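PDB 6EHI: nuclease NucT from Helicobacter pylori, which belongs to the phospholipase D-like family of nucleases and has the mixed alpha/beta fold of that family. Local coordinates for residues A19-I27 with F118-F129. The protein carries 1 engineered substitution. Residues are numbered along the deposited sequence; the frame is centred on the assembly and turned at random.
Sequences ALNSLISGI and FLGSANWSKNAF. With ACT (acetate ion), chain M.
Leu23 of helix 16-28 packs against three aromatic rings, Phe118, Trp124 and Phe129, where this helix covers one face of the mixed sheet of the PLD-like fold. Segment 118-129 supplies the rings from the end of strand 116-120, the loop after it and the short helix 126-130.

CH-pi contacts dominate. With chi1 at 178°, the branch point of Leu23 swings beside the carbonyl carbon, and this brings the methyls to the rings although the CB bond does not aim at them. Leu23 CD1 sits over one face of Phe118, 4.0 Å from the ring centroid. Leu23 CD2 lies over the five-membered ring of Trp124, 3.7 Å from Trp124 NE1, and also reaches Phe129 CZ. One turn earlier, Leu20 CD1 stands almost squarely over the centre of the Phe129 ring, 5° off the normal.

Rings also come up to the helix backbone. Phe118 CZ is 3.4 Å from Ser22 O, and Phe129 CE1 is 3.7 Å from Leu20 N. Gly26 CA lies 4.2 Å from Phe118 CZ. Ser22 OG meets the edge of Phe118, 3.5 Å from Phe118 CE2. Strand 134-139 also packs on Phe118, and Phe41 meets Trp124 edge-to-face.

No hydrogen bond joins the two segments. Within segment 118-129, Ser125 OG caps helix 126-130 by accepting from Ala128 N. A bound acetate takes two further bonds: its O accepts from Ala122 N, and acetate OXT, at the indole edge, accepts from Trp124 NE1 at 3.0 Å.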
loop_
_atom_site.group_PDB
_atom_site.type_symbol
_atom_site.label_atom_id
_atom_site.label_comp_id
_atom_site.label_asym_id
_atom_site.label_seq_id
_atom_site.Cartn_x
_atom_site.Cartn_y
_atom_site.Cartn_z
ATOM N N ALA A 19 8.670 -11.928 -2.880
ATOM C CA ALA A 19 7.929 -10.717 -3.317
ATOM C C ALA A 19 8.597 -10.014 -4.496
ATOM O O ALA A 19 7.943 -9.749 -5.545
ATOM C CB ALA A 19 7.726 -9.778 -2.169
ATOM N N LEU A 20 9.890 -9.735 -4.348
ATOM C CA LEU A 20 10.629 -9.062 -5.409
ATOM C C LEU A 20 10.583 -9.903 -6.646
ATOM O O LEU A 20 10.196 -9.384 -7.745
ATOM C CB LEU A 20 12.039 -8.703 -4.982
ATOM C CG LEU A 20 12.886 -7.924 -5.941
ATOM C CD1 LEU A 20 12.191 -6.630 -6.323
ATOM C CD2 LEU A 20 14.269 -7.669 -5.358
ATOM N N ASN A 21 10.903 -11.186 -6.492
ATOM C CA ASN A 21 11.002 -12.077 -7.631
ATOM C C ASN A 21 9.638 -12.177 -8.329
ATOM O O ASN A 21 9.603 -12.244 -9.552
ATOM C CB ASN A 21 11.534 -13.516 -7.208
ATOM C CG ASN A 21 13.017 -13.555 -6.779
ATOM O OD1 ASN A 21 13.813 -12.682 -7.063
ATOM N ND2 ASN A 21 13.381 -14.621 -6.069
ATOM N N SER A 22 8.507 -12.171 -7.603
ATOM C CA SER A 22 7.179 -12.221 -8.206
ATOM C C SER A 22 6.954 -10.998 -9.103
ATOM O O SER A 22 6.378 -11.079 -10.192
ATOM C CB SER A 22 6.070 -12.255 -7.152
ATOM O OG SER A 22 4.746 -12.369 -7.691
ATOM N N LEU A 23 7.266 -9.845 -8.553
ATOM C CA LEU A 23 7.026 -8.568 -9.220
ATOM C C LEU A 23 7.926 -8.504 -10.467
ATOM O O LEU A 23 7.492 -8.125 -11.527
ATOM C CB LEU A 23 7.398 -7.398 -8.279
ATOM C CG LEU A 23 7.248 -5.992 -8.880
ATOM C CD1 LEU A 23 5.821 -5.840 -9.358
ATOM C CD2 LEU A 23 7.606 -4.927 -7.866
ATOM N N ILE A 24 9.204 -8.788 -10.280
ATOM C CA ILE A 24 10.178 -8.742 -11.367
ATOM C C ILE A 24 9.795 -9.709 -12.449
ATOM O O ILE A 24 9.807 -9.319 -13.607
ATOM C CB ILE A 24 11.592 -8.892 -10.852
ATOM C CG1 ILE A 24 11.968 -7.526 -10.352
ATOM C CG2 ILE A 24 12.576 -9.316 -11.952
ATOM C CD1 ILE A 24 13.299 -7.412 -9.721
ATOM N N SER A 25 9.410 -10.918 -12.065
ATOM C CA SER A 25 8.948 -11.887 -13.046
ATOM C C SER A 25 7.653 -11.465 -13.778
ATOM O O SER A 25 7.506 -11.625 -14.995
ATOM C CB SER A 25 8.823 -13.253 -12.411
ATOM O OG SER A 25 8.163 -14.124 -13.268
ATOM N N GLY A 26 6.721 -10.863 -13.054
ATOM C CA GLY A 26 5.488 -10.381 -13.639
ATOM C C GLY A 26 5.762 -9.337 -14.707
ATOM O O GLY A 26 5.107 -9.277 -15.726
ATOM N N ILE A 27 6.689 -8.440 -14.440
ATOM C CA ILE A 27 7.022 -7.349 -15.406
ATOM C C ILE A 27 7.766 -7.950 -16.608
ATOM O O ILE A 27 7.443 -7.620 -17.743
ATOM C CB ILE A 27 7.907 -6.247 -14.746
ATOM C CG1 ILE A 27 7.087 -5.456 -13.744
ATOM C CG2 ILE A 27 8.598 -5.364 -15.774
ATOM C CD1 ILE A 27 7.985 -4.614 -12.873
ATOM N N PHE A 118 -0.595 -6.055 -9.295
ATOM C CA PHE A 118 0.209 -6.019 -8.060
ATOM C C PHE A 118 -0.105 -4.780 -7.341
ATOM O O PHE A 118 -0.150 -3.663 -7.896
ATOM C CB PHE A 118 1.743 -6.003 -8.351
ATOM C CG PHE A 118 2.253 -7.245 -9.031
ATOM C CD1 PHE A 118 2.277 -7.388 -10.414
ATOM C CD2 PHE A 118 2.836 -8.259 -8.277
ATOM C CE1 PHE A 118 2.816 -8.498 -10.975
ATOM C CE2 PHE A 118 3.345 -9.421 -8.856
ATOM C CZ PHE A 118 3.324 -9.538 -10.199
ATOM N N LEU A 119 -0.520 -4.930 -6.101
ATOM C CA LEU A 119 -0.733 -3.758 -5.273
ATOM C C LEU A 119 -0.342 -3.989 -3.822
ATOM O O LEU A 119 0.030 -5.054 -3.478
ATOM C CB LEU A 119 -2.196 -3.243 -5.396
ATOM C CG LEU A 119 -3.321 -4.172 -4.938
ATOM C CD1 LEU A 119 -3.501 -4.204 -3.420
ATOM C CD2 LEU A 119 -4.621 -3.752 -5.508
ATOM N N GLY A 120 -0.395 -2.987 -2.952
ATOM C CA GLY A 120 0.115 -3.182 -1.592
ATOM C C GLY A 120 0.836 -1.928 -1.096
ATOM O O GLY A 120 0.546 -0.801 -1.551
ATOM N N SER A 121 1.690 -2.103 -0.115
ATOM C CA SER A 121 2.287 -0.983 0.617
ATOM C C SER A 121 3.653 -0.624 0.152
ATOM O O SER A 121 4.140 0.420 0.565
ATOM C CB SER A 121 2.365 -1.341 2.123
ATOM O OG SER A 121 3.163 -2.507 2.394
ATOM N N ALA A 122 4.273 -1.475 -0.648
ATOM C CA ALA A 122 5.719 -1.355 -0.831
ATOM C C ALA A 122 6.043 -0.357 -1.986
ATOM O O ALA A 122 5.746 -0.643 -3.101
ATOM C CB ALA A 122 6.311 -2.683 -1.200
ATOM N N ASN A 123 6.824 0.668 -1.639
ATOM C CA ASN A 123 7.488 1.471 -2.637
ATOM C C ASN A 123 8.559 0.637 -3.299
ATOM O O ASN A 123 8.980 -0.439 -2.758
ATOM C CB ASN A 123 8.038 2.737 -2.024
ATOM C CG ASN A 123 6.902 3.711 -1.601
ATOM O OD1 ASN A 123 5.956 3.941 -2.398
ATOM N ND2 ASN A 123 7.008 4.331 -0.411
ATOM N N TRP A 124 8.944 1.022 -4.498
ATOM C CA TRP A 124 9.876 0.222 -5.332
ATOM C C TRP A 124 11.279 0.719 -5.056
ATOM O O TRP A 124 11.894 1.402 -5.842
ATOM C CB TRP A 124 9.499 0.240 -6.811
ATOM C CG TRP A 124 8.219 -0.485 -7.139
ATOM C CD1 TRP A 124 7.330 -0.958 -6.249
ATOM C CD2 TRP A 124 7.661 -0.689 -8.405
ATOM N NE1 TRP A 124 6.324 -1.581 -6.917
ATOM C CE2 TRP A 124 6.508 -1.403 -8.243
ATOM C CE3 TRP A 124 8.099 -0.379 -9.733
ATOM C CZ2 TRP A 124 5.695 -1.790 -9.308
ATOM C CZ3 TRP A 124 7.393 -0.841 -10.760
ATOM C CH2 TRP A 124 6.172 -1.507 -10.565
ATOM N N SER A 125 11.751 0.290 -3.886
ATOM C CA SER A 125 13.064 0.688 -3.312
ATOM C C SER A 125 13.728 -0.535 -2.700
ATOM O O SER A 125 13.021 -1.472 -2.295
ATOM C CB SER A 125 12.798 1.731 -2.248
ATOM O OG SER A 125 12.143 1.219 -1.103
ATOM N N LYS A 126 15.061 -0.529 -2.620
ATOM C CA LYS A 126 15.727 -1.552 -1.852
ATOM C C LYS A 126 15.177 -1.520 -0.412
ATOM O O LYS A 126 14.968 -2.606 0.163
ATOM C CB LYS A 126 17.238 -1.382 -1.954
ATOM C CG LYS A 126 17.722 -1.747 -3.361
ATOM C CD LYS A 126 19.225 -1.505 -3.570
ATOM C CE LYS A 126 20.090 -2.569 -2.941
ATOM N NZ LYS A 126 21.273 -1.876 -2.369
ATOM N N ASN A 127 14.894 -0.341 0.157
ATOM C CA ASN A 127 14.420 -0.186 1.543
ATOM C C ASN A 127 13.225 -1.025 1.793
ATOM O O ASN A 127 13.164 -1.768 2.764
ATOM C CB ASN A 127 14.134 1.246 1.932
ATOM C CG ASN A 127 15.358 1.963 2.381
ATOM O OD1 ASN A 127 16.284 1.339 2.884
ATOM N ND2 ASN A 127 15.409 3.214 2.164
ATOM N N ALA A 128 12.283 -0.962 0.869
ATOM C CA ALA A 128 11.045 -1.747 0.984
ATOM C C ALA A 128 11.247 -3.294 0.851
ATOM O O ALA A 128 10.649 -4.084 1.545
ATOM C CB ALA A 128 10.093 -1.191 -0.066
ATOM N N PHE A 129 12.120 -3.740 -0.042
ATOM C CA PHE A 129 12.340 -5.089 -0.334
ATOM C C PHE A 129 13.442 -5.735 0.546
ATOM O O PHE A 129 13.736 -6.922 0.415
ATOM C CB PHE A 129 12.570 -5.236 -1.814
ATOM C CG PHE A 129 11.330 -5.164 -2.609
ATOM C CD1 PHE A 129 10.525 -6.232 -2.642
ATOM C CD2 PHE A 129 10.930 -3.988 -3.280
ATOM C CE1 PHE A 129 9.386 -6.236 -3.328
ATOM C CE2 PHE A 129 9.768 -3.975 -3.994
ATOM C CZ PHE A 129 8.990 -5.085 -4.032
HETATM C C ACT M . 3.540 -3.004 -4.290
HETATM O O ACT M . 3.139 -3.003 -3.063
HETATM O OXT ACT M . 4.576 -2.403 -4.619
HETATM C CH3 ACT M . 2.834 -3.747 -5.383
#